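PDB 1HTJ: Kiaa0380 from Homo sapiens, which probably couples heterotrimeric G protein signalling to Rho GTPases, its RGS-like domain belonging to a guanine nucleotide exchange factor. Local coordinates for residues A42-G45 with V46-Y50; S58-L61 with F62-A66. The protein carries 3 engineered substitutions. One frame throughout, in Å; residues are numbered along the deposited sequence.

Interaction 1 of 2, residues A42-G45 with V46-Y50; sequences AHLG and VFLRY
Two leucines one turn apart, L44 and L48, meet because their first torsions differ: CG of L44 stands anti to its own nitrogen (chi1 -176°), whereas CG of L48 lies beside its nitrogen and anti to its carbonyl carbon (chi1 -79°). L48 is thereby turned back along the helix, and its CD1 comes to 3.9 Å from CG of L44, the two branched ends crossing at a slant. The same torsion lays L48 against the backbone, with its CG 3.2 Å from L44 O. That oxygen also accepts L48 N at 2.7 Å, so the apolar branch and the amide of one residue share the same carbonyl. The next rung, R49 N to G45 O at 2.9 Å, is approached nearly along the C=O axis, and the aliphatic part of R49 runs beside this oxygen, CG being 3.4 Å from G45 O. Farther out the guanidinium turns to Q173, to which NH1 is hydrogen-bonded. On another side of the helix, CG2 of V46 sits 3.4 Å from A42 O, the acceptor of V46 N. The straightest rung is F47 N to H43 O, with an N-H...O angle of 176°. Replacing L48 by an alanine would probably leave CG of L44 without this apolar neighbour on its own helix and open a gap toward L196 and M200 of helix 186-202. Four successive i to i+4 bonds, with an i to i+4 leucine pair on the buried flank, mark this as regular alpha-helix, here helix 41-54 within the all-helical RGS-like fold.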
loop_
_atom_site.group_PDB
_atom_site.type_symbol
_atom_site.label_atom_id
_atom_site.label_comp_id
_atom_site.label_asym_id
_atom_site.label_seq_id
_atom_site.Cartn_x
_atom_site.Cartn_y
_atom_site.Cartn_z
ATOM N N ALA A 42 8.782 5.337 -6.450
ATOM C CA ALA A 42 8.202 6.390 -7.280
ATOM C C ALA A 42 6.969 5.891 -8.032
ATOM O O ALA A 42 5.923 6.552 -8.044
ATOM C CB ALA A 42 9.245 6.910 -8.271
ATOM N N HIS A 43 7.113 4.726 -8.655
ATOM C CA HIS A 43 6.052 4.101 -9.421
ATOM C C HIS A 43 4.883 3.745 -8.518
ATOM O O HIS A 43 3.716 3.995 -8.853
ATOM C CB HIS A 43 6.592 2.850 -10.106
ATOM C CG HIS A 43 7.606 3.144 -11.164
ATOM N ND1 HIS A 43 8.849 3.667 -10.877
ATOM C CD2 HIS A 43 7.532 3.070 -12.515
ATOM C CE1 HIS A 43 9.495 3.907 -12.004
ATOM N NE2 HIS A 43 8.718 3.555 -13.013
ATOM N N LEU A 44 5.209 3.167 -7.365
ATOM C CA LEU A 44 4.205 2.780 -6.396
ATOM C C LEU A 44 3.438 4.029 -5.991
ATOM O O LEU A 44 2.221 4.006 -5.860
ATOM C CB LEU A 44 4.872 2.155 -5.167
ATOM C CG LEU A 44 3.907 1.616 -4.105
ATOM C CD1 LEU A 44 3.143 0.436 -4.666
ATOM C CD2 LEU A 44 4.690 1.191 -2.859
ATOM N N GLY A 45 4.165 5.118 -5.796
ATOM C CA GLY A 45 3.557 6.378 -5.425
ATOM C C GLY A 45 2.572 6.833 -6.484
ATOM O O GLY A 45 1.445 7.198 -6.170
ATOM N N VAL A 46 2.988 6.813 -7.744
ATOM C CA VAL A 46 2.109 7.211 -8.834
ATOM C C VAL A 46 0.843 6.338 -8.772
ATOM O O VAL A 46 -0.276 6.846 -8.774
ATOM C CB VAL A 46 2.805 7.015 -10.211
ATOM C CG1 VAL A 46 1.799 7.172 -11.340
ATOM C CG2 VAL A 46 3.936 8.020 -10.367
ATOM N N PHE A 47 1.034 5.026 -8.711
ATOM C CA PHE A 47 -0.074 4.092 -8.642
ATOM C C PHE A 47 -0.981 4.389 -7.445
ATOM O O PHE A 47 -2.210 4.313 -7.547
ATOM C CB PHE A 47 0.474 2.658 -8.569
ATOM C CG PHE A 47 -0.597 1.581 -8.551
ATOM C CD1 PHE A 47 -1.699 1.653 -9.411
ATOM C CD2 PHE A 47 -0.495 0.490 -7.677
ATOM C CE1 PHE A 47 -2.680 0.661 -9.404
ATOM C CE2 PHE A 47 -1.464 -0.503 -7.661
ATOM C CZ PHE A 47 -2.569 -0.416 -8.534
ATOM N N LEU A 48 -0.375 4.747 -6.317
ATOM C CA LEU A 48 -1.129 5.037 -5.105
ATOM C C LEU A 48 -1.978 6.298 -5.257
ATOM O O LEU A 48 -3.085 6.384 -4.738
ATOM C CB LEU A 48 -0.166 5.163 -3.912
ATOM C CG LEU A 48 0.321 3.835 -3.312
ATOM C CD1 LEU A 48 1.462 4.074 -2.342
ATOM C CD2 LEU A 48 -0.830 3.178 -2.582
ATOM N N ARG A 49 -1.464 7.277 -5.983
ATOM C CA ARG A 49 -2.213 8.510 -6.200
ATOM C C ARG A 49 -3.510 8.178 -6.934
ATOM O O ARG A 49 -4.561 8.725 -6.631
ATOM C CB ARG A 49 -1.362 9.509 -7.004
ATOM C CG ARG A 49 -0.241 10.095 -6.165
ATOM C CD ARG A 49 0.688 10.987 -6.954
ATOM N NE ARG A 49 0.031 12.186 -7.447
ATOM C CZ ARG A 49 0.684 13.225 -7.969
ATOM N NH1 ARG A 49 1.999 13.199 -8.065
ATOM N NH2 ARG A 49 0.027 14.299 -8.387
ATOM N N TYR A 50 -3.427 7.262 -7.893
ATOM C CA TYR A 50 -4.603 6.848 -8.628
ATOM C C TYR A 50 -5.547 6.169 -7.637
ATOM O O TYR A 50 -6.729 6.516 -7.549
ATOM C CB TYR A 50 -4.234 5.870 -9.759
ATOM C CG TYR A 50 -5.437 5.087 -10.265
ATOM C CD1 TYR A 50 -6.472 5.722 -10.958
ATOM C CD2 TYR A 50 -5.589 3.733 -9.951
ATOM C CE1 TYR A 50 -7.642 5.018 -11.315
ATOM C CE2 TYR A 50 -6.741 3.030 -10.295
ATOM C CZ TYR A 50 -7.769 3.671 -10.971
ATOM O OH TYR A 50 -8.936 2.973 -11.245
#

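Interaction 2 of 2, residues S58-L61 with F62-A66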
loop_
_atom_site.group_PDB
_atom_site.type_symbol
_atom_site.label_atom_id
_atom_site.label_comp_id
_atom_site.label_asym_id
_atom_site.label_seq_id
_atom_site.Cartn_x
_atom_site.Cartn_y
_atom_site.Cartn_z
ATOM N N SER A 58 -8.047 -0.018 0.410
ATOM C CA SER A 58 -7.887 -1.095 1.370
ATOM C C SER A 58 -6.978 -2.278 0.979
ATOM O O SER A 58 -5.975 -2.525 1.636
ATOM C CB SER A 58 -9.272 -1.614 1.781
ATOM O OG SER A 58 -10.109 -0.530 2.170
ATOM N N PRO A 59 -7.314 -3.012 -0.096
ATOM C CA PRO A 59 -6.470 -4.153 -0.474
ATOM C C PRO A 59 -4.985 -3.897 -0.633
ATOM O O PRO A 59 -4.172 -4.683 -0.125
ATOM C CB PRO A 59 -7.117 -4.673 -1.767
ATOM C CG PRO A 59 -7.843 -3.490 -2.308
ATOM C CD PRO A 59 -8.410 -2.828 -1.065
ATOM N N LEU A 60 -4.623 -2.819 -1.328
ATOM C CA LEU A 60 -3.213 -2.527 -1.527
ATOM C C LEU A 60 -2.528 -2.019 -0.278
ATOM O O LEU A 60 -1.383 -2.398 -0.007
ATOM C CB LEU A 60 -3.019 -1.517 -2.656
ATOM C CG LEU A 60 -1.571 -1.110 -2.920
ATOM C CD1 LEU A 60 -0.726 -2.360 -3.174
ATOM C CD2 LEU A 60 -1.511 -0.165 -4.122
ATOM N N LEU A 61 -3.196 -1.146 0.475
ATOM C CA LEU A 61 -2.577 -0.632 1.686
ATOM C C LEU A 61 -2.409 -1.779 2.665
ATOM O O LEU A 61 -1.409 -1.857 3.387
ATOM C CB LEU A 61 -3.410 0.500 2.315
ATOM C CG LEU A 61 -3.331 1.866 1.610
ATOM C CD1 LEU A 61 -4.133 2.905 2.400
ATOM C CD2 LEU A 61 -1.854 2.303 1.493
ATOM N N PHE A 62 -3.388 -2.671 2.687
ATOM C CA PHE A 62 -3.318 -3.827 3.561
ATOM C C PHE A 62 -2.100 -4.663 3.150
ATOM O O PHE A 62 -1.238 -5.009 3.973
ATOM C CB PHE A 62 -4.579 -4.674 3.428
ATOM C CG PHE A 62 -4.445 -6.025 4.047
ATOM C CD1 PHE A 62 -4.208 -6.152 5.422
ATOM C CD2 PHE A 62 -4.477 -7.176 3.258
ATOM C CE1 PHE A 62 -4.000 -7.400 5.996
ATOM C CE2 PHE A 62 -4.272 -8.436 3.827
ATOM C CZ PHE A 62 -4.032 -8.547 5.200
ATOM N N TYR A 63 -2.037 -4.972 1.858
ATOM C CA TYR A 63 -0.949 -5.765 1.306
ATOM C C TYR A 63 0.424 -5.174 1.665
ATOM O O TYR A 63 1.343 -5.898 2.075
ATOM C CB TYR A 63 -1.095 -5.841 -0.221
ATOM C CG TYR A 63 -0.025 -6.656 -0.885
ATOM C CD1 TYR A 63 -0.274 -7.962 -1.290
ATOM C CD2 TYR A 63 1.246 -6.131 -1.087
ATOM C CE1 TYR A 63 0.725 -8.729 -1.886
ATOM C CE2 TYR A 63 2.255 -6.890 -1.680
ATOM C CZ TYR A 63 1.985 -8.185 -2.079
ATOM O OH TYR A 63 2.964 -8.927 -2.692
ATOM N N LEU A 64 0.554 -3.860 1.502
ATOM C CA LEU A 64 1.801 -3.177 1.789
ATOM C C LEU A 64 2.158 -3.232 3.278
ATOM O O LEU A 64 3.343 -3.272 3.649
ATOM C CB LEU A 64 1.716 -1.719 1.318
ATOM C CG LEU A 64 1.677 -1.497 -0.205
ATOM C CD1 LEU A 64 1.485 -0.024 -0.518
ATOM C CD2 LEU A 64 2.973 -1.991 -0.824
ATOM N N CYS A 65 1.139 -3.214 4.131
ATOM C CA CYS A 65 1.387 -3.265 5.564
ATOM C C CYS A 65 1.778 -4.683 5.965
ATOM O O CYS A 65 2.692 -4.867 6.760
ATOM C CB CYS A 65 0.157 -2.781 6.337
ATOM S SG CYS A 65 -0.036 -0.961 6.362
ATOM N N ALA A 66 1.098 -5.675 5.393
ATOM C CA ALA A 66 1.398 -7.081 5.672
ATOM C C ALA A 66 2.814 -7.360 5.194
ATOM O O ALA A 66 3.549 -8.131 5.802
ATOM C CB ALA A 66 0.416 -7.996 4.952
#
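L60 and L64 meet across one turn near the start of helix 58-69, an alpha-helix buried in the all-helical RGS-like domain. The apolar contact rests on unlike first torsions: L60 sends CG anti to its nitrogen (chi1 178°), while L64 keeps CG beside its nitrogen (chi1 -69°). CD1 of L60 consequently reaches CG of L64 at 3.9 Å, and CD1 of L64 answers at 4.0 Å from CG of L60, so each leucine brings its CD1 against the other's CG. Neighbouring helices take up the other apolar groups: L61 packs on M192 and A195 of helix 186-202, and the ring of F62 meets that of F88.

Hydrogen bonds form the second group. F62 N, Y63 N, L64 N and C65 N each donate to the carbonyl four residues earlier. F62 N meets S58 O at 2.8 Å with the carbonyl pointing almost straight at it, whereas Y63 N stands 31° out of the carbonyl plane of P59. P59 itself, lacking an amide hydrogen, fits this first turn, where its nitrogen has no carbonyl four residues back within the helix to bind. The one bond among them made by side chains joins S58 OG to D56 OD1, just ahead of the helix.

Side-chain atoms lying against these same carbonyls make the third group. CB of F62 is 3.1 Å from S58 O, and P59 O lies at the edge of the F62 ring, near its plane. CG of L64 rests 3.2 Å from L60 O, the oxygen that accepts its own amide. One residue on, SG of C65 is 3.4 Å from L61 O.

Interactions 1 and 2 are both buried, lying on successive helices, 41-54 and 58-69, with centres about 14 Å apart; interaction 2 is nearer the middle of the domain, about 5 Å from the chain centre against about 9 Å. Their leucine flanks face each other: CD2 of L60 lies 3.6 Å from CE2 of F47 and 3.7 Å from CD2 of L48, joining the two helices by apolar packing. Both also adjoin helices 118-144 and 186-202, Y199 touching L44 and L64 alike. The chemistry diverges elsewhere. Interaction 1 includes a partly exposed arginine directed at helix 163-182, whereas every touching residue of interaction 2 is buried.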